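Local coordinates for protein endo-alpha-mannosidase (Bacteroides thetaiotaomicron, PDB 4ACY) that hydrolyses internal alpha-mannosidic bonds, probably in N-glycan-type oligosaccharides, as a family GH99 endo-alpha-mannosidase, at residues I225-K230 with T247-T252; L229-L234 with K264-W269; K275-S280 with I315-S320; M310-I315 with A365-E370. All blocks are in the same frame, centred on the assembly; numbering follows the deposited sequence.

Interaction 1: I225-K230 with T247-T252; sequences IGLTLK and TYFAAT
Leu-227 at the C-terminal end of strand 223-227 meets Thr-247, Tyr-248 and Phe-249 just beyond strand 244-246, a buried, mainly apolar contact with one bridging water. The two strands are neighbours in the (beta/alpha)8 barrel, so the contact lies at its C-terminal mouth, where enzymes of this fold carry their active sites. Tyr-248 lies near a formic acid, probably from the crystallisation liquor, which may mark a pocket. With its CG anti to the backbone N (chi1 -177°), Leu-227 divides its two methyls between neighbours: CD1 lies 3.4 Å from Thr-247 O and 3.6 Å from Tyr-248 CB, while CD2 meets Phe-249 CE2, the side chains crossing at about a right angle. Leu-229 CD2 reaches the same CE2 at 4.2 Å, but at the ring edge, near its plane. A tight turn presents these groups: Phe-249 N bonds to Thr-247 O at 2.7 Å, and Tyr-248, with phi 60° and psi -66°, has the conformation of a classic gamma turn. Tyr-248 OH leads away to Tyr-47, and Thr-247 OG1 is taken by Ser-280 N. The polar link between the segments is water 1, which donates to Thr-228 O and to Thr-247 O, at 2.8 Å from each. Thr-247 O thus accepts twice, from Phe-249 N and from this water, whose oxygen lies in the plane of the Phe-249 ring, at its edge.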
loop_
_atom_site.group_PDB
_atom_site.type_symbol
_atom_site.label_atom_id
_atom_site.label_comp_id
_atom_site.label_asym_id
_atom_site.label_seq_id
_atom_site.Cartn_x
_atom_site.Cartn_y
_atom_site.Cartn_z
ATOM N N ILE A 225 8.764 -0.374 -9.521
ATOM C CA ILE A 225 7.767 -1.413 -9.607
ATOM C C ILE A 225 6.454 -0.792 -10.063
ATOM O O ILE A 225 5.826 -0.021 -9.324
ATOM C CB ILE A 225 7.574 -2.110 -8.206
ATOM C CG1 ILE A 225 8.926 -2.573 -7.613
ATOM C CG2 ILE A 225 6.544 -3.234 -8.285
ATOM C CD1 ILE A 225 9.689 -3.631 -8.435
ATOM N N GLY A 226 6.037 -1.132 -11.282
ATOM C CA GLY A 226 4.789 -0.587 -11.846
ATOM C C GLY A 226 3.553 -1.410 -11.540
ATOM O O GLY A 226 3.628 -2.615 -11.293
ATOM N N LEU A 227 2.405 -0.743 -11.505
ATOM C CA LEU A 227 1.132 -1.418 -11.298
ATOM C C LEU A 227 0.700 -2.029 -12.624
ATOM O O LEU A 227 0.590 -1.325 -13.639
ATOM C CB LEU A 227 0.069 -0.440 -10.785
ATOM C CG LEU A 227 -1.308 -1.027 -10.466
ATOM C CD1 LEU A 227 -1.187 -2.077 -9.394
ATOM C CD2 LEU A 227 -2.244 0.095 -10.009
ATOM N N THR A 228 0.488 -3.340 -12.611
ATOM C CA THR A 228 -0.019 -4.032 -13.782
ATOM C C THR A 228 -1.488 -4.349 -13.546
ATOM O O THR A 228 -1.871 -4.686 -12.438
ATOM C CB THR A 228 0.797 -5.315 -14.130
ATOM O OG1 THR A 228 0.348 -5.851 -15.399
ATOM C CG2 THR A 228 0.663 -6.367 -13.053
ATOM N N LEU A 229 -2.292 -4.217 -14.600
ATOM C CA LEU A 229 -3.723 -4.552 -14.555
ATOM C C LEU A 229 -4.035 -5.950 -15.077
ATOM O O LEU A 229 -5.030 -6.554 -14.695
ATOM C CB LEU A 229 -4.517 -3.544 -15.381
ATOM C CG LEU A 229 -4.452 -2.096 -14.925
ATOM C CD1 LEU A 229 -5.183 -1.275 -15.991
ATOM C CD2 LEU A 229 -5.068 -1.953 -13.543
ATOM N N LYS A 230 -3.189 -6.459 -15.965
ATOM C CA LYS A 230 -3.461 -7.745 -16.577
ATOM C C LYS A 230 -2.192 -8.409 -17.089
ATOM O O LYS A 230 -1.256 -7.741 -17.538
ATOM C CB LYS A 230 -4.485 -7.604 -17.714
ATOM C CG LYS A 230 -4.070 -6.696 -18.877
ATOM C CD LYS A 230 -5.270 -6.369 -19.788
ATOM C CE LYS A 230 -6.075 -5.206 -19.253
ATOM N NZ LYS A 230 -7.451 -5.187 -19.836
ATOM N N THR A 247 0.381 -5.663 -7.987
ATOM C CA THR A 247 -1.027 -5.830 -8.378
ATOM C C THR A 247 -1.983 -4.930 -7.610
ATOM O O THR A 247 -3.089 -4.637 -8.090
ATOM C CB THR A 247 -1.481 -7.289 -8.268
ATOM O OG1 THR A 247 -1.399 -7.726 -6.908
ATOM C CG2 THR A 247 -0.600 -8.182 -9.146
ATOM N N TYR A 248 -1.538 -4.516 -6.421
ATOM C CA TYR A 248 -2.255 -3.636 -5.497
ATOM C C TYR A 248 -3.620 -4.106 -4.963
ATOM O O TYR A 248 -3.781 -4.318 -3.761
ATOM C CB TYR A 248 -2.336 -2.159 -5.952
ATOM C CG TYR A 248 -2.878 -1.355 -4.809
ATOM C CD1 TYR A 248 -2.068 -1.062 -3.713
ATOM C CD2 TYR A 248 -4.235 -1.002 -4.753
ATOM C CE1 TYR A 248 -2.575 -0.395 -2.599
ATOM C CE2 TYR A 248 -4.758 -0.324 -3.625
ATOM C CZ TYR A 248 -3.915 -0.026 -2.565
ATOM O OH TYR A 248 -4.394 0.647 -1.451
ATOM N N PHE A 249 -4.609 -4.213 -5.852
ATOM C CA PHE A 249 -6.007 -4.320 -5.417
ATOM C C PHE A 249 -6.271 -5.535 -4.539
ATOM O O PHE A 249 -5.931 -6.644 -4.905
ATOM C CB PHE A 249 -6.932 -4.282 -6.633
ATOM C CG PHE A 249 -6.733 -3.058 -7.458
ATOM C CD1 PHE A 249 -7.160 -1.816 -6.978
ATOM C CD2 PHE A 249 -6.065 -3.124 -8.676
ATOM C CE1 PHE A 249 -6.945 -0.648 -7.713
ATOM C CE2 PHE A 249 -5.845 -1.963 -9.428
ATOM C CZ PHE A 249 -6.287 -0.725 -8.946
ATOM N N ALA A 250 -6.870 -5.305 -3.371
ATOM C CA ALA A 250 -7.061 -6.386 -2.404
ATOM C C ALA A 250 -8.257 -7.253 -2.751
ATOM O O ALA A 250 -8.406 -8.343 -2.197
ATOM C CB ALA A 250 -7.235 -5.829 -1.023
ATOM N N ALA A 251 -9.131 -6.748 -3.626
ATOM C CA ALA A 251 -10.356 -7.479 -3.975
ATOM C C ALA A 251 -10.075 -8.438 -5.126
ATOM O O ALA A 251 -9.727 -8.009 -6.236
ATOM C CB ALA A 251 -11.459 -6.530 -4.334
ATOM N N THR A 252 -10.201 -9.738 -4.845
ATOM C CA THR A 252 -9.905 -10.764 -5.842
ATOM C C THR A 252 -10.772 -10.523 -7.075
ATOM O O THR A 252 -11.982 -10.305 -6.957
ATOM C CB THR A 252 -10.127 -12.194 -5.303
ATOM O OG1 THR A 252 -11.417 -12.273 -4.695
ATOM C CG2 THR A 252 -9.078 -12.540 -4.271
HETATM O O HOH W 1 -4.046 -4.892 -10.736
#

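Interaction 2: L229-L234 with K264-W269; sequences LKESEL and KSMQQW
Leu-234 sets its CB over one face of the Trp-269 indole, joining the loop after strand 223-227 to helix 263-272 on the outside of the (beta/alpha)8 barrel. The aromatic part is a CH-pi contact: Leu-234 CB sits 3.6 Å from the centroid of the six-membered ring and only 7° off its normal. Leu-234 CD1 stands above the plane but beyond the rim of the five-membered ring, 3.8 Å from Trp-269 CG, and the two side chains run past each other in opposite senses. Leu-234 O comes within 3.1 Å of Trp-269 CH2, so the backbone carbonyl also draws close, at the rim of the six-membered ring. His-273 also stacks with Trp-269.

The aliphatic part is carried by selenomethionine Met-266, whose CG lies 4.1 Å from Leu-234 CD1 and 3.9 Å from Glu-231 CD. Polar groups meet where the extended Glu-231 side chain ends beside Ser-265 OG, but the modelled separation is too short to be trusted and the pairing remains doubtful. Glu-231 is held more clearly through its backbone N, which bonds to Asn-256 OD1. The well-defined part of the contact is therefore apolar and CH-pi in character, dependent on close fit.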
loop_
_atom_site.group_PDB
_atom_site.type_symbol
_atom_site.label_atom_id
_atom_site.label_comp_id
_atom_site.label_asym_id
_atom_site.label_seq_id
_atom_site.Cartn_x
_atom_site.Cartn_y
_atom_site.Cartn_z
ATOM N N LEU A 229 -2.292 -4.217 -14.600
ATOM C CA LEU A 229 -3.723 -4.552 -14.555
ATOM C C LEU A 229 -4.035 -5.950 -15.077
ATOM O O LEU A 229 -5.030 -6.554 -14.695
ATOM C CB LEU A 229 -4.517 -3.544 -15.381
ATOM C CG LEU A 229 -4.452 -2.096 -14.925
ATOM C CD1 LEU A 229 -5.183 -1.275 -15.991
ATOM C CD2 LEU A 229 -5.068 -1.953 -13.543
ATOM N N LYS A 230 -3.189 -6.459 -15.965
ATOM C CA LYS A 230 -3.461 -7.745 -16.577
ATOM C C LYS A 230 -2.192 -8.409 -17.089
ATOM O O LYS A 230 -1.256 -7.741 -17.538
ATOM C CB LYS A 230 -4.485 -7.604 -17.714
ATOM C CG LYS A 230 -4.070 -6.696 -18.877
ATOM C CD LYS A 230 -5.270 -6.369 -19.788
ATOM C CE LYS A 230 -6.075 -5.206 -19.253
ATOM N NZ LYS A 230 -7.451 -5.187 -19.836
ATOM N N GLU A 231 -2.187 -9.731 -17.001
ATOM C CA GLU A 231 -1.095 -10.564 -17.480
ATOM C C GLU A 231 -0.677 -10.241 -18.924
ATOM O O GLU A 231 0.516 -10.280 -19.252
ATOM C CB GLU A 231 -1.512 -12.033 -17.322
ATOM C CG GLU A 231 -0.502 -13.048 -17.778
ATOM C CD GLU A 231 -0.617 -14.347 -17.026
ATOM O OE1 GLU A 231 -1.731 -14.704 -16.565
ATOM O OE2 GLU A 231 0.423 -15.015 -16.901
ATOM N N SER A 232 -1.652 -9.889 -19.769
ATOM C CA SER A 232 -1.394 -9.619 -21.191
ATOM C C SER A 232 -0.700 -8.285 -21.444
ATOM O O SER A 232 -0.195 -8.041 -22.546
ATOM C CB SER A 232 -2.683 -9.722 -22.022
ATOM O OG SER A 232 -3.553 -8.644 -21.728
ATOM N N GLU A 233 -0.658 -7.422 -20.427
ATOM C CA GLU A 233 0.030 -6.140 -20.547
ATOM C C GLU A 233 1.408 -6.134 -19.860
ATOM O O GLU A 233 2.073 -5.100 -19.787
ATOM C CB GLU A 233 -0.847 -4.993 -20.034
ATOM C CG GLU A 233 -2.037 -4.703 -20.933
ATOM C CD GLU A 233 -2.946 -3.596 -20.411
ATOM O OE1 GLU A 233 -2.725 -3.057 -19.298
ATOM O OE2 GLU A 233 -3.906 -3.266 -21.128
ATOM N N LEU A 234 1.831 -7.294 -19.377
ATOM C CA LEU A 234 3.157 -7.425 -18.760
ATOM C C LEU A 234 4.326 -6.951 -19.652
ATOM O O LEU A 234 5.296 -6.382 -19.140
ATOM C CB LEU A 234 3.388 -8.841 -18.221
ATOM C CG LEU A 234 2.606 -9.233 -16.957
ATOM C CD1 LEU A 234 2.918 -10.661 -16.555
ATOM C CD2 LEU A 234 2.925 -8.290 -15.801
ATOM N N LYS A 264 0.751 -17.666 -10.313
ATOM C CA LYS A 264 1.813 -18.588 -10.755
ATOM C C LYS A 264 2.346 -18.247 -12.156
ATOM O O LYS A 264 3.562 -18.174 -12.375
ATOM C CB LYS A 264 1.350 -20.047 -10.679
ATOM C CG LYS A 264 1.293 -20.574 -9.265
ATOM C CD LYS A 264 0.995 -22.074 -9.242
ATOM C CE LYS A 264 0.994 -22.598 -7.815
ATOM N NZ LYS A 264 0.816 -24.077 -7.760
ATOM N N SER A 265 1.432 -18.016 -13.091
ATOM C CA SER A 265 1.795 -17.642 -14.465
ATOM C C SER A 265 2.537 -16.292 -14.534
ATOM O O SER A 265 3.484 -16.125 -15.297
ATOM C CB SER A 265 0.543 -17.670 -15.350
ATOM O OG SER A 265 0.800 -17.155 -16.645
HETATM N N MSE A 266 2.117 -15.328 -13.724
HETATM C CA MSE A 266 2.774 -14.026 -13.719
HETATM C C MSE A 266 4.192 -14.124 -13.160
HETATM O O MSE A 266 5.120 -13.483 -13.678
HETATM C CB MSE A 266 1.922 -12.997 -12.972
HETATM C CG MSE A 266 0.686 -12.611 -13.768
HETATM SE SE MSE A 266 -0.713 -11.784 -12.693
HETATM C CE MSE A 266 0.212 -10.133 -12.286
ATOM N N GLN A 267 4.357 -14.943 -12.125
ATOM C CA GLN A 267 5.684 -15.217 -11.562
ATOM C C GLN A 267 6.580 -15.869 -12.607
ATOM O O GLN A 267 7.763 -15.543 -12.713
ATOM C CB GLN A 267 5.582 -16.123 -10.329
ATOM C CG GLN A 267 6.933 -16.690 -9.804
ATOM C CD GLN A 267 7.924 -15.615 -9.338
ATOM O OE1 GLN A 267 7.596 -14.432 -9.236
ATOM N NE2 GLN A 267 9.158 -16.037 -9.066
ATOM N N GLN A 268 6.008 -16.801 -13.366
ATOM C CA GLN A 268 6.740 -17.462 -14.449
ATOM C C GLN A 268 7.220 -16.444 -15.484
ATOM O O GLN A 268 8.361 -16.517 -15.929
ATOM C CB GLN A 268 5.883 -18.546 -15.123
ATOM C CG GLN A 268 5.721 -19.853 -14.343
ATOM C CD GLN A 268 4.698 -20.807 -14.989
ATOM O OE1 GLN A 268 4.574 -20.876 -16.225
ATOM N NE2 GLN A 268 3.964 -21.546 -14.155
ATOM N N TRP A 269 6.353 -15.496 -15.849
ATOM C CA TRP A 269 6.708 -14.416 -16.773
ATOM C C TRP A 269 7.826 -13.550 -16.191
ATOM O O TRP A 269 8.784 -13.198 -16.891
ATOM C CB TRP A 269 5.487 -13.535 -17.094
ATOM C CG TRP A 269 5.762 -12.536 -18.193
ATOM C CD1 TRP A 269 5.540 -12.710 -19.534
ATOM C CD2 TRP A 269 6.330 -11.224 -18.054
ATOM N NE1 TRP A 269 5.925 -11.595 -20.230
ATOM C CE2 TRP A 269 6.420 -10.667 -19.353
ATOM C CE3 TRP A 269 6.781 -10.469 -16.962
ATOM C CZ2 TRP A 269 6.927 -9.385 -19.589
ATOM C CZ3 TRP A 269 7.288 -9.196 -17.198
ATOM C CH2 TRP A 269 7.357 -8.667 -18.500
#

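Interaction 3: K275-S280 with I315-S320; sequences KLFIPS and IESGAS
Ser-317 and Ala-319, in the turn leaving helix 305-316, pack on Phe-277 and Pro-279 of strand 276-281, and Ser-320 joins through a water. The turn leads on to strand 322-324, so the contact lies inside a beta-alpha-beta crossover of the (beta/alpha)8 barrel. Ile-315 contributes through its backbone, its O accepting from Gly-318 N at 3.1 Å as the helix finishes. Ser-317 then directs its side chain at the strand: its OG, set between the backbone N and the carbonyl carbon (chi1 74°), lies 3.9 Å from Phe-277 CE2. The same OG accepts from Ala-319 N at 3.2 Å, with an N-H...O angle of 160°, forming an ST turn, and it also bonds to Ala-314 O. The hydroxyl is thus gripped by two backbone groups although buried beside an aromatic ring. Gly-318 follows with positive phi (89°), a conformation suited to glycine that swings the chain out of the helix. Ala-319 comes next and points its methyl inward. Its CB is squeezed to 3.5 Å from Pro-279 CD and lies 4.0 Å from Phe-277 CD2. Pro-279 CD itself rests 3.7 Å above the centre of the Phe-277 ring, so methyl, proline and phenyl form one compact cluster. Ser-320 closes the segment through water 2, which accepts from Ser-320 N and donates to Phe-277 O, 2.8 Å from each. Around this cluster, Trp-263 of helix 263-272 meets the Phe-277 ring edge-to-face, Phe-245 of strand 244-246 meets it at a shallow angle, and Ile-315 turns away toward helix 359-376.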
loop_
_atom_site.group_PDB
_atom_site.type_symbol
_atom_site.label_atom_id
_atom_site.label_comp_id
_atom_site.label_asym_id
_atom_site.label_seq_id
_atom_site.Cartn_x
_atom_site.Cartn_y
_atom_site.Cartn_z
ATOM N N LYS A 275 12.292 -9.849 -14.189
ATOM C CA LYS A 275 11.522 -8.819 -13.474
ATOM C C LYS A 275 11.079 -9.348 -12.112
ATOM O O LYS A 275 11.001 -10.560 -11.910
ATOM C CB LYS A 275 10.288 -8.385 -14.289
ATOM C CG LYS A 275 10.583 -7.780 -15.669
ATOM C CD LYS A 275 11.467 -6.525 -15.588
ATOM C CE LYS A 275 11.722 -5.939 -16.967
ATOM N NZ LYS A 275 12.766 -4.863 -16.980
ATOM N N LEU A 276 10.780 -8.437 -11.182
ATOM C CA LEU A 276 10.285 -8.813 -9.870
ATOM C C LEU A 276 8.777 -8.733 -9.837
ATOM O O LEU A 276 8.210 -7.663 -10.060
ATOM C CB LEU A 276 10.839 -7.887 -8.792
ATOM C CG LEU A 276 12.324 -7.984 -8.441
ATOM C CD1 LEU A 276 12.604 -6.937 -7.383
ATOM C CD2 LEU A 276 12.665 -9.375 -7.911
ATOM N N PHE A 277 8.139 -9.865 -9.569
ATOM C CA PHE A 277 6.693 -9.913 -9.342
ATOM C C PHE A 277 6.415 -9.741 -7.855
ATOM O O PHE A 277 6.914 -10.518 -7.021
ATOM C CB PHE A 277 6.147 -11.252 -9.844
ATOM C CG PHE A 277 4.719 -11.549 -9.450
ATOM C CD1 PHE A 277 3.716 -10.565 -9.489
ATOM C CD2 PHE A 277 4.369 -12.844 -9.071
ATOM C CE1 PHE A 277 2.404 -10.889 -9.146
ATOM C CE2 PHE A 277 3.074 -13.173 -8.737
ATOM C CZ PHE A 277 2.081 -12.195 -8.780
ATOM N N ILE A 278 5.608 -8.734 -7.521
ATOM C CA ILE A 278 5.241 -8.513 -6.121
ATOM C C ILE A 278 3.714 -8.539 -5.997
ATOM O O ILE A 278 3.068 -7.511 -6.166
ATOM C CB ILE A 278 5.828 -7.168 -5.565
ATOM C CG1 ILE A 278 7.334 -7.066 -5.895
ATOM C CG2 ILE A 278 5.528 -7.046 -4.056
ATOM C CD1 ILE A 278 8.000 -5.855 -5.270
ATOM N N PRO A 279 3.126 -9.724 -5.731
ATOM C CA PRO A 279 1.671 -9.778 -5.584
ATOM C C PRO A 279 1.247 -8.945 -4.381
ATOM O O PRO A 279 2.039 -8.762 -3.441
ATOM C CB PRO A 279 1.387 -11.256 -5.313
ATOM C CG PRO A 279 2.702 -11.813 -4.785
ATOM C CD PRO A 279 3.763 -11.034 -5.512
ATOM N N SER A 280 0.020 -8.434 -4.428
ATOM C CA SER A 280 -0.559 -7.739 -3.291
ATOM C C SER A 280 -1.704 -8.541 -2.696
ATOM O O SER A 280 -2.626 -8.954 -3.408
ATOM C CB SER A 280 -1.035 -6.335 -3.680
ATOM O OG SER A 280 0.018 -5.579 -4.264
ATOM N N ILE A 315 2.081 -16.879 -1.643
ATOM C CA ILE A 315 3.250 -17.692 -1.286
ATOM C C ILE A 315 3.471 -18.783 -2.335
ATOM O O ILE A 315 4.595 -18.976 -2.809
ATOM C CB ILE A 315 3.107 -18.295 0.126
ATOM C CG1 ILE A 315 3.159 -17.182 1.189
ATOM C CG2 ILE A 315 4.203 -19.349 0.395
ATOM C CD1 ILE A 315 2.684 -17.637 2.551
ATOM N N GLU A 316 2.390 -19.467 -2.708
ATOM C CA GLU A 316 2.458 -20.571 -3.674
ATOM C C GLU A 316 2.861 -20.143 -5.086
ATOM O O GLU A 316 3.308 -20.973 -5.883
ATOM C CB GLU A 316 1.133 -21.342 -3.710
ATOM C CG GLU A 316 0.946 -22.287 -2.545
ATOM C CD GLU A 316 -0.338 -23.099 -2.630
ATOM O OE1 GLU A 316 -1.143 -22.888 -3.571
ATOM O OE2 GLU A 316 -0.545 -23.961 -1.744
ATOM N N SER A 317 2.702 -18.861 -5.404
ATOM C CA SER A 317 3.102 -18.353 -6.717
ATOM C C SER A 317 4.609 -18.459 -6.927
ATOM O O SER A 317 5.074 -18.491 -8.067
ATOM C CB SER A 317 2.672 -16.895 -6.888
ATOM O OG SER A 317 3.504 -16.030 -6.128
ATOM N N GLY A 318 5.361 -18.485 -5.822
ATOM C CA GLY A 318 6.827 -18.480 -5.871
ATOM C C GLY A 318 7.456 -17.085 -5.880
ATOM O O GLY A 318 8.675 -16.953 -6.006
ATOM N N ALA A 319 6.631 -16.043 -5.743
ATOM C CA ALA A 319 7.125 -14.664 -5.664
ATOM C C ALA A 319 8.114 -14.526 -4.514
ATOM O O ALA A 319 7.985 -15.214 -3.493
ATOM C CB ALA A 319 5.977 -13.695 -5.476
ATOM N N SER A 320 9.097 -13.654 -4.700
ATOM C CA SER A 320 10.158 -13.409 -3.704
ATOM C C SER A 320 9.794 -12.308 -2.706
ATOM O O SER A 320 10.434 -12.174 -1.655
ATOM C CB SER A 320 11.474 -13.036 -4.405
ATOM O OG SER A 320 11.969 -14.114 -5.189
HETATM O O HOH W 2 9.401 -11.682 -6.653
#

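Interaction 4: M310-I315 with A365-E370; sequences MYKAAI and AYWVDE
Tyr-311 and Trp-367 pack in offset, near-parallel fashion, each CB over the other's ring, at the tight centre of the contact between helices 305-316 and 359-376, neighbours on the outside of the (beta/alpha)8 barrel. The two segments run nearly parallel, with axes 10.4 Å apart at an angle of 18°. The aromatic side chains pass each other in opposite senses, and the phenol and the five-membered ring are displaced enough to overlap little. Trp-367 CB sits 3.4 Å from the centroid of the Tyr-311 ring, 6° off the normal, and Tyr-311 CB lies 3.9 Å from the centroid of the indole's five-membered ring. Tyr-366 CE2 covers the opposite face of the indole, which is sandwiched. Ile-315 crosses Trp-367 at about a right angle, bringing CD1 to 3.6 Å from Trp-367 CE3, and Val-368 CG2 lies 3.7 Å from Tyr-311 OH. The indole NE1 bonds to Asp-308 OD1, fixing the polar edge of a buried ring.

The solvent side is looser. Lys-312 CB still touches Trp-367 CH2 at 3.9 Å, and chi2 (58°) bends the chain to bring CD near Trp-367 CZ3. Lys-312 NZ stands 5.2 Å from Glu-370 OE1, without direct contact. Water 3 joins them, accepting from Lys-312 NZ and donating to Glu-370 OE1. The other carboxylate oxygen, OE2, forms a salt bridge with Lys-373. Cohesion therefore rests chiefly on CH-pi and apolar packing, while the opposite charges of Lys-312 and Glu-370 may add a modest, water-screened attraction.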
loop_
_atom_site.group_PDB
_atom_site.type_symbol
_atom_site.label_atom_id
_atom_site.label_comp_id
_atom_site.label_asym_id
_atom_site.label_seq_id
_atom_site.Cartn_x
_atom_site.Cartn_y
_atom_site.Cartn_z
HETATM N N MSE A 310 -5.883 -15.823 0.060
HETATM C CA MSE A 310 -5.130 -14.910 -0.793
HETATM C C MSE A 310 -3.630 -14.969 -0.476
HETATM O O MSE A 310 -2.797 -14.987 -1.388
HETATM C CB MSE A 310 -5.657 -13.475 -0.668
HETATM C CG MSE A 310 -5.225 -12.579 -1.818
HETATM SE SE MSE A 310 -6.298 -10.969 -1.855
HETATM C CE MSE A 310 -5.858 -10.347 -3.647
ATOM N N TYR A 311 -3.299 -15.000 0.813
ATOM C CA TYR A 311 -1.891 -15.035 1.216
ATOM C C TYR A 311 -1.252 -16.353 0.774
ATOM O O TYR A 311 -0.140 -16.358 0.250
ATOM C CB TYR A 311 -1.749 -14.813 2.726
ATOM C CG TYR A 311 -0.577 -13.938 3.140
ATOM C CD1 TYR A 311 0.725 -14.225 2.715
ATOM C CD2 TYR A 311 -0.769 -12.841 3.988
ATOM C CE1 TYR A 311 1.811 -13.434 3.118
ATOM C CE2 TYR A 311 0.312 -12.035 4.397
ATOM C CZ TYR A 311 1.596 -12.343 3.944
ATOM O OH TYR A 311 2.688 -11.586 4.312
ATOM N N LYS A 312 -1.978 -17.458 0.949
ATOM C CA LYS A 312 -1.490 -18.762 0.497
ATOM C C LYS A 312 -1.204 -18.755 -1.003
ATOM O O LYS A 312 -0.165 -19.254 -1.438
ATOM C CB LYS A 312 -2.469 -19.887 0.867
ATOM C CG LYS A 312 -2.000 -21.309 0.465
ATOM C CD LYS A 312 -0.641 -21.676 1.086
ATOM C CE LYS A 312 -0.448 -23.191 1.176
ATOM N NZ LYS A 312 0.972 -23.518 1.519
ATOM N N ALA A 313 -2.107 -18.173 -1.789
ATOM C CA ALA A 313 -1.893 -18.033 -3.240
ATOM C C ALA A 313 -0.624 -17.228 -3.565
ATOM O O ALA A 313 0.121 -17.578 -4.481
ATOM C CB ALA A 313 -3.104 -17.400 -3.904
ATOM N N ALA A 314 -0.391 -16.150 -2.823
ATOM C CA ALA A 314 0.805 -15.325 -3.026
ATOM C C ALA A 314 2.079 -16.119 -2.733
ATOM O O ALA A 314 3.030 -16.072 -3.506
ATOM C CB ALA A 314 0.752 -14.060 -2.195
ATOM N N ILE A 315 2.081 -16.879 -1.643
ATOM C CA ILE A 315 3.250 -17.692 -1.286
ATOM C C ILE A 315 3.471 -18.783 -2.335
ATOM O O ILE A 315 4.595 -18.976 -2.809
ATOM C CB ILE A 315 3.107 -18.295 0.126
ATOM C CG1 ILE A 315 3.159 -17.182 1.189
ATOM C CG2 ILE A 315 4.203 -19.349 0.395
ATOM C CD1 ILE A 315 2.684 -17.637 2.551
ATOM N N ALA A 365 1.558 -12.394 10.908
ATOM C CA ALA A 365 2.771 -13.020 11.449
ATOM C C ALA A 365 2.853 -14.497 11.077
ATOM O O ALA A 365 3.926 -14.980 10.711
ATOM C CB ALA A 365 2.843 -12.847 12.960
ATOM N N TYR A 366 1.717 -15.198 11.171
ATOM C CA TYR A 366 1.596 -16.597 10.751
ATOM C C TYR A 366 1.970 -16.787 9.284
ATOM O O TYR A 366 2.761 -17.663 8.938
ATOM C CB TYR A 366 0.167 -17.103 10.992
ATOM C CG TYR A 366 -0.073 -18.455 10.391
ATOM C CD1 TYR A 366 0.325 -19.607 11.064
ATOM C CD2 TYR A 366 -0.676 -18.591 9.136
ATOM C CE1 TYR A 366 0.122 -20.856 10.509
ATOM C CE2 TYR A 366 -0.879 -19.836 8.565
ATOM C CZ TYR A 366 -0.483 -20.967 9.268
ATOM O OH TYR A 366 -0.683 -22.207 8.730
ATOM N N TRP A 367 1.393 -15.964 8.419
ATOM C CA TRP A 367 1.671 -16.048 6.989
ATOM C C TRP A 367 3.097 -15.636 6.620
ATOM O O TRP A 367 3.704 -16.236 5.730
ATOM C CB TRP A 367 0.630 -15.243 6.203
ATOM C CG TRP A 367 -0.651 -16.005 6.163
ATOM C CD1 TRP A 367 -1.849 -15.640 6.705
ATOM C CD2 TRP A 367 -0.844 -17.295 5.586
ATOM N NE1 TRP A 367 -2.790 -16.620 6.483
ATOM C CE2 TRP A 367 -2.199 -17.649 5.798
ATOM C CE3 TRP A 367 -0.007 -18.185 4.900
ATOM C CZ2 TRP A 367 -2.733 -18.865 5.368
ATOM C CZ3 TRP A 367 -0.548 -19.399 4.456
ATOM C CH2 TRP A 367 -1.896 -19.719 4.692
ATOM N N VAL A 368 3.625 -14.624 7.295
ATOM C CA VAL A 368 5.035 -14.259 7.122
ATOM C C VAL A 368 5.935 -15.464 7.450
ATOM O O VAL A 368 6.873 -15.757 6.713
ATOM C CB VAL A 368 5.428 -12.983 7.925
ATOM C CG1 VAL A 368 6.948 -12.756 7.927
ATOM C CG2 VAL A 368 4.716 -11.749 7.368
ATOM N N ASP A 369 5.636 -16.175 8.533
ATOM C CA ASP A 369 6.423 -17.366 8.855
ATOM C C ASP A 369 6.284 -18.459 7.782
ATOM O O ASP A 369 7.281 -19.091 7.400
ATOM C CB ASP A 369 6.091 -17.902 10.242
ATOM C CG ASP A 369 6.966 -19.077 10.629
ATOM O OD1 ASP A 369 8.196 -18.897 10.771
ATOM O OD2 ASP A 369 6.419 -20.184 10.774
ATOM N N GLU A 370 5.065 -18.661 7.278
ATOM C CA GLU A 370 4.851 -19.605 6.177
ATOM C C GLU A 370 5.640 -19.182 4.944
ATOM O O GLU A 370 6.182 -20.017 4.225
ATOM C CB GLU A 370 3.364 -19.730 5.818
ATOM C CG GLU A 370 2.508 -20.429 6.857
ATOM C CD GLU A 370 2.964 -21.852 7.125
ATOM O OE1 GLU A 370 3.042 -22.657 6.169
ATOM O OE2 GLU A 370 3.229 -22.153 8.302
HETATM O O HOH W 3 0.972 -22.754 4.458
#

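How the interactions relate
All four contacts belong to the one (beta/alpha)8 barrel. Interactions 1 and 2 share Leu-229 and Lys-230, their centres about 11 Å apart: the chain leaving strand 223-227 first meets the loop at the barrel mouth, then helix 263-272. Both close before interaction 3 opens on strand 276-281, where Thr-247 OG1 of interaction 1 also reaches Ser-280 N. Interactions 3 and 4 share Ile-315, with centres about 11 Å apart and segments that alternate along the chain. Interaction 1 touches interaction 4 through Met-310, whereas interactions 2 and 4, centres about 20 Å apart, do not touch. The set thus ties successive beta-alpha units together from strand 223-227 round to the last helix.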